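Local coordinates for protein N-acetylneuraminate lyase (Peptoclostridium difficile, PDB 4WOZ) that is a lyase of the dihydrodipicolinate synthetase family, built as a closed TIM barrel of eight parallel strands in a four-chain assembly, at residues G17-L22 and K86-V91; G57-N62 and I216-N221; I40-I45 and K82-L87. All coordinates share one frame; numbering follows the deposited sequence.

Contact 1: G17-L22 and K86-V91; sequences GIYSAL and KLIAQV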
loop_
_atom_site.group_PDB
_atom_site.type_symbol
_atom_site.label_atom_id
_atom_site.label_comp_id
_atom_site.label_asym_id
_atom_site.label_seq_id
_atom_site.Cartn_x
_atom_site.Cartn_y
_atom_site.Cartn_z
ATOM N N GLY A 17 -18.751 -21.553 17.338
ATOM C CA GLY A 17 -17.941 -21.651 18.540
ATOM C C GLY A 17 -16.580 -20.989 18.498
ATOM O O GLY A 17 -16.216 -20.340 17.519
ATOM N N ILE A 18 -15.830 -21.169 19.582
ATOM C CA ILE A 18 -14.494 -20.604 19.728
ATOM C C ILE A 18 -13.455 -21.660 19.383
ATOM O O ILE A 18 -13.419 -22.723 20.001
ATOM C CB ILE A 18 -14.247 -20.142 21.180
ATOM C CG1 ILE A 18 -15.350 -19.177 21.615
ATOM C CG2 ILE A 18 -12.875 -19.490 21.298
ATOM C CD1 ILE A 18 -15.450 -17.929 20.769
ATOM N N TYR A 19 -12.611 -21.371 18.397
ATOM C CA TYR A 19 -11.578 -22.314 17.987
ATOM C C TYR A 19 -10.177 -21.753 18.183
ATOM O O TYR A 19 -9.919 -20.603 17.843
ATOM C CB TYR A 19 -11.709 -22.672 16.502
ATOM C CG TYR A 19 -12.955 -23.422 16.117
ATOM C CD1 TYR A 19 -14.186 -22.775 16.031
ATOM C CD2 TYR A 19 -12.897 -24.779 15.800
ATOM C CE1 TYR A 19 -15.331 -23.458 15.633
ATOM C CE2 TYR A 19 -14.035 -25.475 15.401
ATOM C CZ TYR A 19 -15.246 -24.807 15.319
ATOM O OH TYR A 19 -16.368 -25.492 14.923
ATOM N N SER A 20 -9.274 -22.573 18.712
ATOM C CA SER A 20 -7.890 -22.148 18.878
ATOM C C SER A 20 -7.134 -22.552 17.619
ATOM O O SER A 20 -7.251 -23.694 17.162
ATOM C CB SER A 20 -7.228 -22.837 20.080
ATOM O OG SER A 20 -7.564 -22.215 21.306
ATOM N N ALA A 21 -6.383 -21.618 17.041
ATOM C CA ALA A 21 -5.569 -21.945 15.877
ATOM C C ALA A 21 -4.394 -22.672 16.533
ATOM O O ALA A 21 -3.512 -22.053 17.115
ATOM C CB ALA A 21 -5.099 -20.669 15.169
ATOM N N LEU A 22 -4.413 -23.995 16.456
ATOM C CA LEU A 22 -3.400 -24.829 17.084
ATOM C C LEU A 22 -1.942 -24.563 16.721
ATOM O O LEU A 22 -1.573 -24.517 15.547
ATOM C CB LEU A 22 -3.716 -26.302 16.814
ATOM C CG LEU A 22 -2.871 -27.340 17.558
ATOM C CD1 LEU A 22 -3.163 -27.261 19.053
ATOM C CD2 LEU A 22 -3.186 -28.734 17.032
ATOM N N LYS A 86 -14.646 -30.229 18.403
ATOM C CA LYS A 86 -14.705 -30.122 16.950
ATOM C C LYS A 86 -13.336 -29.870 16.325
ATOM O O LYS A 86 -12.438 -29.308 16.959
ATOM C CB LYS A 86 -15.658 -28.994 16.550
ATOM C CG LYS A 86 -17.060 -29.175 17.085
ATOM C CD LYS A 86 -17.874 -27.908 16.926
ATOM C CE LYS A 86 -19.111 -27.945 17.810
ATOM N NZ LYS A 86 -19.845 -26.647 17.772
ATOM N N LEU A 87 -13.197 -30.279 15.070
ATOM C CA LEU A 87 -11.948 -30.119 14.348
ATOM C C LEU A 87 -12.132 -29.561 12.948
ATOM O O LEU A 87 -12.956 -30.056 12.162
ATOM C CB LEU A 87 -11.224 -31.460 14.241
ATOM C CG LEU A 87 -10.660 -32.082 15.518
ATOM C CD1 LEU A 87 -10.106 -33.460 15.196
ATOM C CD2 LEU A 87 -9.580 -31.183 16.093
ATOM N N ILE A 88 -11.358 -28.526 12.646
ATOM C CA ILE A 88 -11.371 -27.908 11.329
ATOM C C ILE A 88 -9.947 -28.040 10.804
ATOM O O ILE A 88 -8.982 -27.726 11.507
ATOM C CB ILE A 88 -11.735 -26.414 11.390
ATOM C CG1 ILE A 88 -13.179 -26.243 11.874
ATOM C CG2 ILE A 88 -11.561 -25.787 10.009
ATOM C CD1 ILE A 88 -13.610 -24.790 11.982
ATOM N N ALA A 89 -9.812 -28.509 9.571
ATOM C CA ALA A 89 -8.490 -28.677 8.996
ATOM C C ALA A 89 -8.198 -27.662 7.897
ATOM O O ALA A 89 -8.925 -27.583 6.910
ATOM C CB ALA A 89 -8.341 -30.097 8.449
ATOM N N GLN A 90 -7.142 -26.872 8.080
ATOM C CA GLN A 90 -6.750 -25.897 7.067
ATOM C C GLN A 90 -5.909 -26.724 6.098
ATOM O O GLN A 90 -4.843 -27.210 6.464
ATOM C CB GLN A 90 -5.901 -24.773 7.682
ATOM C CG GLN A 90 -5.812 -23.503 6.824
ATOM C CD GLN A 90 -5.026 -23.693 5.531
ATOM O OE1 GLN A 90 -5.431 -23.214 4.476
ATOM N NE2 GLN A 90 -3.889 -24.378 5.616
ATOM N N VAL A 91 -6.396 -26.902 4.876
ATOM C CA VAL A 91 -5.669 -27.707 3.902
ATOM C C VAL A 91 -5.071 -26.928 2.730
ATOM O O VAL A 91 -4.357 -27.499 1.905
ATOM C CB VAL A 91 -6.572 -28.818 3.329
ATOM C CG1 VAL A 91 -7.086 -29.709 4.459
ATOM C CG2 VAL A 91 -7.734 -28.197 2.563
#
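Tyr19 meets Lys86 and Ile88 in a buried side-chain contact inside the TIM barrel. The two strands, 17-21 and 86-90, are not neighbours in the sheet. Strand 52-55 runs between them, and the nearest pair of CA atoms, Tyr19 and Lys86, is 8.5 Å apart. The contact is therefore made by side chains that point at each other across the barrel interior, with no hydrogen bond from one strand to the other.

The aromatic ring of Tyr19 carries most of it. Ile88 lies over one ring face as a CH-pi contact, with Ile88 CD1 3.8 Å from the centroid of the Tyr19 ring and 24° off its normal. The methyl is offset toward the rim, and its closest ring atom is Tyr19 CE2, 3.5 Å from Ile88 CD1. Ile88 CG1 also packs on that ring carbon, at 3.7 Å from Tyr19 CE2. The Ile88 side chain crosses the tyrosine at about a right angle.

Lys86 uses only its aliphatic part. Lys86 CD touches Tyr19 OH at 3.5 Å, and Lys86 CB approaches the ring obliquely. The lysine chain is extended beyond CG (chi2 168°, chi3 -163°), which carries NZ past the phenol to the backbone O atoms of Asp14 and Lys16. Tyr19 OH is hydrogen-bonded to Met15 O.

Dispersion and CH-pi contacts thus join the two strands, while both polar ends bond to carbonyls just before strand 17-21. Of these bonds, those of the lysine alone link that part of the chain to strand 86-90.

Contact 2: G57-N62 and I216-N221; sequences GSTGEN and IGSTFN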
loop_
_atom_site.group_PDB
_atom_site.type_symbol
_atom_site.label_atom_id
_atom_site.label_comp_id
_atom_site.label_asym_id
_atom_site.label_seq_id
_atom_site.Cartn_x
_atom_site.Cartn_y
_atom_site.Cartn_z
ATOM N N GLY A 57 -3.207 -24.125 10.471
ATOM C CA GLY A 57 -3.277 -22.725 10.107
ATOM C C GLY A 57 -1.932 -22.032 10.175
ATOM O O GLY A 57 -0.919 -22.643 10.505
ATOM N N SER A 58 -1.933 -20.746 9.853
ATOM C CA SER A 58 -0.726 -19.929 9.880
ATOM C C SER A 58 -0.050 -20.036 11.250
ATOM O O SER A 58 1.168 -20.143 11.350
ATOM C CB SER A 58 -1.098 -18.471 9.596
ATOM O OG SER A 58 0.033 -17.628 9.705
ATOM N N THR A 59 -0.866 -20.021 12.300
ATOM C CA THR A 59 -0.389 -20.106 13.676
ATOM C C THR A 59 0.319 -21.430 13.965
ATOM O O THR A 59 1.155 -21.517 14.866
ATOM C CB THR A 59 -1.566 -19.944 14.653
ATOM O OG1 THR A 59 -2.259 -18.728 14.353
ATOM C CG2 THR A 59 -1.073 -19.903 16.100
ATOM N N GLY A 60 -0.024 -22.464 13.206
ATOM C CA GLY A 60 0.608 -23.754 13.406
ATOM C C GLY A 60 1.896 -23.830 12.609
ATOM O O GLY A 60 2.495 -24.897 12.492
ATOM N N GLU A 61 2.316 -22.688 12.069
ATOM C CA GLU A 61 3.530 -22.590 11.258
ATOM C C GLU A 61 3.458 -23.559 10.083
ATOM O O GLU A 61 4.477 -24.007 9.555
ATOM C CB GLU A 61 4.764 -22.877 12.120
ATOM C CG GLU A 61 4.937 -21.885 13.253
ATOM C CD GLU A 61 6.106 -22.217 14.155
ATOM O OE1 GLU A 61 7.258 -22.196 13.673
ATOM O OE2 GLU A 61 5.868 -22.502 15.349
ATOM N N ASN A 62 2.226 -23.858 9.683
ATOM C CA ASN A 62 1.922 -24.770 8.584
ATOM C C ASN A 62 2.787 -24.591 7.337
ATOM O O ASN A 62 3.355 -25.548 6.816
ATOM C CB ASN A 62 0.456 -24.604 8.186
ATOM C CG ASN A 62 0.044 -25.554 7.085
ATOM O OD1 ASN A 62 -0.037 -26.765 7.295
ATOM N ND2 ASN A 62 -0.214 -25.013 5.899
ATOM N N ILE A 216 -11.743 -17.777 15.500
ATOM C CA ILE A 216 -10.609 -18.672 15.321
ATOM C C ILE A 216 -9.409 -17.785 15.591
ATOM O O ILE A 216 -9.118 -16.874 14.809
ATOM C CB ILE A 216 -10.551 -19.213 13.879
ATOM C CG1 ILE A 216 -11.800 -20.053 13.600
ATOM C CG2 ILE A 216 -9.276 -20.034 13.675
ATOM C CD1 ILE A 216 -11.991 -20.438 12.144
ATOM N N GLY A 217 -8.725 -18.036 16.704
ATOM C CA GLY A 217 -7.587 -17.207 17.055
ATOM C C GLY A 217 -6.365 -17.920 17.591
ATOM O O GLY A 217 -6.453 -18.964 18.239
ATOM N N SER A 218 -5.210 -17.334 17.312
ATOM C CA SER A 218 -3.935 -17.879 17.743
ATOM C C SER A 218 -3.689 -17.665 19.238
ATOM O O SER A 218 -3.050 -18.490 19.883
ATOM C CB SER A 218 -2.805 -17.220 16.956
ATOM O OG SER A 218 -2.705 -15.848 17.301
ATOM N N THR A 219 -4.194 -16.563 19.787
ATOM C CA THR A 219 -3.976 -16.266 21.198
ATOM C C THR A 219 -4.858 -17.077 22.129
ATOM O O THR A 219 -4.636 -17.084 23.339
ATOM C CB THR A 219 -4.181 -14.770 21.513
ATOM O OG1 THR A 219 -5.563 -14.422 21.371
ATOM C CG2 THR A 219 -3.334 -13.918 20.581
ATOM N N PHE A 220 -5.847 -17.766 21.563
ATOM C CA PHE A 220 -6.750 -18.594 22.357
ATOM C C PHE A 220 -6.008 -19.786 22.967
ATOM O O PHE A 220 -6.474 -20.386 23.933
ATOM C CB PHE A 220 -7.922 -19.079 21.493
ATOM C CG PHE A 220 -8.787 -17.964 20.952
ATOM C CD1 PHE A 220 -8.531 -16.636 21.276
ATOM C CD2 PHE A 220 -9.844 -18.246 20.094
ATOM C CE1 PHE A 220 -9.315 -15.602 20.751
ATOM C CE2 PHE A 220 -10.632 -17.223 19.562
ATOM C CZ PHE A 220 -10.366 -15.899 19.891
ATOM N N ASN A 221 -4.856 -20.133 22.399
ATOM C CA ASN A 221 -4.058 -21.234 22.930
ATOM C C ASN A 221 -3.653 -20.949 24.379
ATOM O O ASN A 221 -3.460 -21.880 25.165
ATOM C CB ASN A 221 -2.796 -21.438 22.091
ATOM C CG ASN A 221 -3.074 -22.134 20.779
ATOM O OD1 ASN A 221 -3.122 -23.361 20.711
ATOM N ND2 ASN A 221 -3.273 -21.350 19.725
#
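Thr59 and Ser218 touch through their side chains, and the fit is close. Both branches of the threonine straddle Ser218 CB: Thr59 OG1 lies 3.1 Å from Ser218 CB, and Thr59 CG2 lies 3.3 Å from the same Ser218 CB. The methyl and the methylene are pressed together more closely than carbons normally sit. With chi1 at -54°, Thr59 sets OG1 beside its backbone N and CG2 beside its carbonyl carbon, which brings both branches onto the serine. The two hydroxyls do not bond to each other; Thr59 OG1 and Ser218 OG are 4.1 Å apart.

The next shell fixes the backbones. A 3-10 turn holds Thr59 through Gly60 N to Gly57 O (2.9 Å) and Glu61 N to Ser58 O (2.9 Å). On the other side, Gly217 CA sits over the centre of the Phe220 ring, 3.8 Å above its plane.

Residues 57-61 read GSTGE, consistent with the GxxGE motif of this family, which lies at the active-site end of the barrel. Further out, Glu61 OE2 forms a salt bridge with Lys266. Ser58 O accepts a hydrogen bond from Tyr122 OH of a second subunit.

The contact joins two loops at the C-terminal ends of barrel strands. One follows strand 52-55; the other links strand 214-217 to helix 220-235. Strand 17-21 lies between those strands, and its Ala21 packs on Thr59.

Contact 3: I40-I45 and K82-L87; sequences IIRHNI and KEEIKL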
loop_
_atom_site.group_PDB
_atom_site.type_symbol
_atom_site.label_atom_id
_atom_site.label_comp_id
_atom_site.label_asym_id
_atom_site.label_seq_id
_atom_site.Cartn_x
_atom_site.Cartn_y
_atom_site.Cartn_z
ATOM N N ILE A 40 -0.205 -29.308 24.056
ATOM C CA ILE A 40 -0.850 -28.080 23.591
ATOM C C ILE A 40 -2.331 -28.382 23.372
ATOM O O ILE A 40 -3.205 -27.656 23.842
ATOM C CB ILE A 40 -0.240 -27.581 22.251
ATOM C CG1 ILE A 40 1.203 -27.108 22.470
ATOM C CG2 ILE A 40 -1.088 -26.445 21.679
ATOM C CD1 ILE A 40 1.928 -26.722 21.177
ATOM N N ILE A 41 -2.595 -29.467 22.653
ATOM C CA ILE A 41 -3.958 -29.891 22.359
ATOM C C ILE A 41 -4.756 -30.091 23.648
ATOM O O ILE A 41 -5.844 -29.546 23.806
ATOM C CB ILE A 41 -3.947 -31.204 21.559
ATOM C CG1 ILE A 41 -3.291 -30.959 20.198
ATOM C CG2 ILE A 41 -5.374 -31.751 21.415
ATOM C CD1 ILE A 41 -3.102 -32.209 19.365
ATOM N N ARG A 42 -4.199 -30.877 24.564
ATOM C CA ARG A 42 -4.839 -31.154 25.848
ATOM C C ARG A 42 -5.084 -29.871 26.633
ATOM O O ARG A 42 -6.096 -29.734 27.324
ATOM C CB ARG A 42 -3.959 -32.099 26.673
ATOM C CG ARG A 42 -4.036 -33.561 26.251
ATOM C CD ARG A 42 -4.903 -34.356 27.221
ATOM N NE ARG A 42 -6.288 -33.890 27.274
ATOM C CZ ARG A 42 -7.219 -34.212 26.383
ATOM N NH1 ARG A 42 -6.922 -35.004 25.362
ATOM N NH2 ARG A 42 -8.456 -33.757 26.524
ATOM N N HIS A 43 -4.145 -28.935 26.528
ATOM C CA HIS A 43 -4.246 -27.660 27.224
ATOM C C HIS A 43 -5.442 -26.865 26.703
ATOM O O HIS A 43 -6.203 -26.281 27.480
ATOM C CB HIS A 43 -2.958 -26.862 27.027
ATOM C CG HIS A 43 -2.965 -25.523 27.694
ATOM N ND1 HIS A 43 -2.925 -25.372 29.062
ATOM C CD2 HIS A 43 -2.994 -24.271 27.178
ATOM C CE1 HIS A 43 -2.925 -24.085 29.362
ATOM N NE2 HIS A 43 -2.967 -23.397 28.236
ATOM N N ASN A 44 -5.608 -26.851 25.385
ATOM C CA ASN A 44 -6.720 -26.129 24.773
ATOM C C ASN A 44 -8.070 -26.726 25.156
ATOM O O ASN A 44 -9.036 -26.001 25.364
ATOM C CB ASN A 44 -6.581 -26.113 23.245
ATOM C CG ASN A 44 -5.706 -24.980 22.751
ATOM O OD1 ASN A 44 -5.989 -23.809 23.002
ATOM N ND2 ASN A 44 -4.640 -25.319 22.044
ATOM N N ILE A 45 -8.133 -28.049 25.254
ATOM C CA ILE A 45 -9.382 -28.717 25.605
ATOM C C ILE A 45 -9.710 -28.616 27.093
ATOM O O ILE A 45 -10.795 -28.177 27.478
ATOM C CB ILE A 45 -9.337 -30.219 25.244
ATOM C CG1 ILE A 45 -9.102 -30.387 23.745
ATOM C CG2 ILE A 45 -10.660 -30.907 25.656
ATOM C CD1 ILE A 45 -8.859 -31.817 23.335
ATOM N N LYS A 82 -9.901 -37.022 19.511
ATOM C CA LYS A 82 -10.899 -38.067 19.321
ATOM C C LYS A 82 -12.220 -37.418 18.914
ATOM O O LYS A 82 -12.369 -36.974 17.775
ATOM C CB LYS A 82 -11.064 -38.885 20.604
ATOM C CG LYS A 82 -9.780 -39.580 21.045
ATOM C CD LYS A 82 -9.960 -40.329 22.359
ATOM C CE LYS A 82 -8.660 -40.994 22.808
ATOM N NZ LYS A 82 -7.595 -39.999 23.134
ATOM N N GLU A 83 -13.185 -37.379 19.796
ATOM C CA GLU A 83 -14.391 -36.648 19.591
ATOM C C GLU A 83 -14.813 -35.687 20.651
ATOM O O GLU A 83 -15.828 -35.212 20.720
ATOM C CB GLU A 83 -15.529 -37.543 19.283
ATOM C CG GLU A 83 -15.084 -38.794 18.636
ATOM C CD GLU A 83 -15.146 -38.725 17.184
ATOM O OE1 GLU A 83 -14.923 -39.739 16.603
ATOM O OE2 GLU A 83 -15.412 -37.685 16.659
ATOM N N GLU A 84 -13.911 -35.436 21.501
ATOM C CA GLU A 84 -14.174 -34.496 22.582
ATOM C C GLU A 84 -14.592 -33.111 22.081
ATOM O O GLU A 84 -15.567 -32.542 22.572
ATOM C CB GLU A 84 -12.947 -34.403 23.493
ATOM C CG GLU A 84 -13.157 -33.565 24.739
ATOM C CD GLU A 84 -12.228 -33.969 25.868
ATOM O OE1 GLU A 84 -11.174 -34.581 25.575
ATOM O OE2 GLU A 84 -12.547 -33.669 27.042
ATOM N N ILE A 85 -13.862 -32.566 21.111
ATOM C CA ILE A 85 -14.214 -31.262 20.554
ATOM C C ILE A 85 -14.192 -31.312 19.029
ATOM O O ILE A 85 -13.776 -32.305 18.443
ATOM C CB ILE A 85 -13.258 -30.141 21.022
ATOM C CG1 ILE A 85 -11.847 -30.402 20.495
ATOM C CG2 ILE A 85 -13.277 -30.042 22.543
ATOM C CD1 ILE A 85 -10.876 -29.284 20.794
ATOM N N LYS A 86 -14.646 -30.229 18.403
ATOM C CA LYS A 86 -14.705 -30.122 16.950
ATOM C C LYS A 86 -13.336 -29.870 16.325
ATOM O O LYS A 86 -12.438 -29.308 16.959
ATOM C CB LYS A 86 -15.658 -28.994 16.550
ATOM C CG LYS A 86 -17.060 -29.175 17.085
ATOM C CD LYS A 86 -17.874 -27.908 16.926
ATOM C CE LYS A 86 -19.111 -27.945 17.810
ATOM N NZ LYS A 86 -19.845 -26.647 17.772
ATOM N N LEU A 87 -13.197 -30.279 15.070
ATOM C CA LEU A 87 -11.948 -30.119 14.348
ATOM C C LEU A 87 -12.132 -29.561 12.948
ATOM O O LEU A 87 -12.956 -30.056 12.162
ATOM C CB LEU A 87 -11.224 -31.460 14.241
ATOM C CG LEU A 87 -10.660 -32.082 15.518
ATOM C CD1 LEU A 87 -10.106 -33.460 15.196
ATOM C CD2 LEU A 87 -9.580 -31.183 16.093
#
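Arg42 NH2 donates to Glu84 OE1 at 3.0 Å in a salt bridge between helix 34-48 and the turn before strand 86-90. The bond is bent, with an N-H...O angle of 145°. The carboxylate oxygen lies at the edge of the guanidinium, near its plane. The donor, in contrast, meets that oxygen from above the carboxylate plane, 40° out of it.

Arg42 CB points away from the turn. Bends at chi2 and chi3 fold the chain back so that the guanidinium reaches it. The other nitrogens also have acidic partners: Arg42 NE pairs with Asp46 and Arg42 NH1 with Glu80. With an acid at each of its three nitrogens, the guanidinium is fixed in orientation, and its charge is probably balanced against those of the acids.

Beneath the bridge, Ile45 CG2 packs on the carboxylate carbon of Glu84, 3.4 Å from Glu84 CD. Ile45 CG1 meets Ile85 CD1 at 3.6 Å.

In the beta/alpha barrel, helix 34-48 follows the first strand and this turn leads into the third. Strand 52-55 lies between, and its Leu53 touches both Ile41 and Ile85.

Asn44, on the helix, has both amide atoms occupied: Asn44 OD1 pairs with Ser20 OG, and Asn44 ND2 with Asn221 OD1. In the turn, Lys82 O accepts from Lys78 NZ. Leu87 N bonds to Asp112 OD2.

How the contacts relate
All three contacts belong to one TIM barrel. Contact 1 lies inside it. Contact 2 joins loops at the C-terminal ends of strands, and contact 3 lies on the outside, where a helix meets the turn into strand 86-90. The centre of contact 1 is about 9 Å from that of contact 2 and about 10 Å from that of contact 3. The centres of contact 2 and contact 3 are about 14 Å apart. Contacts 1 and 3 share Lys86 and Leu87. Along the chain the order is 17-22, 40-45, 57-62, 82-91 and 216-221. Strand 214-217, the eighth, pairs with strand 17-21 and closes the barrel. Ala21 N probably bonds to Gly217 O at 2.9 Å across that closure.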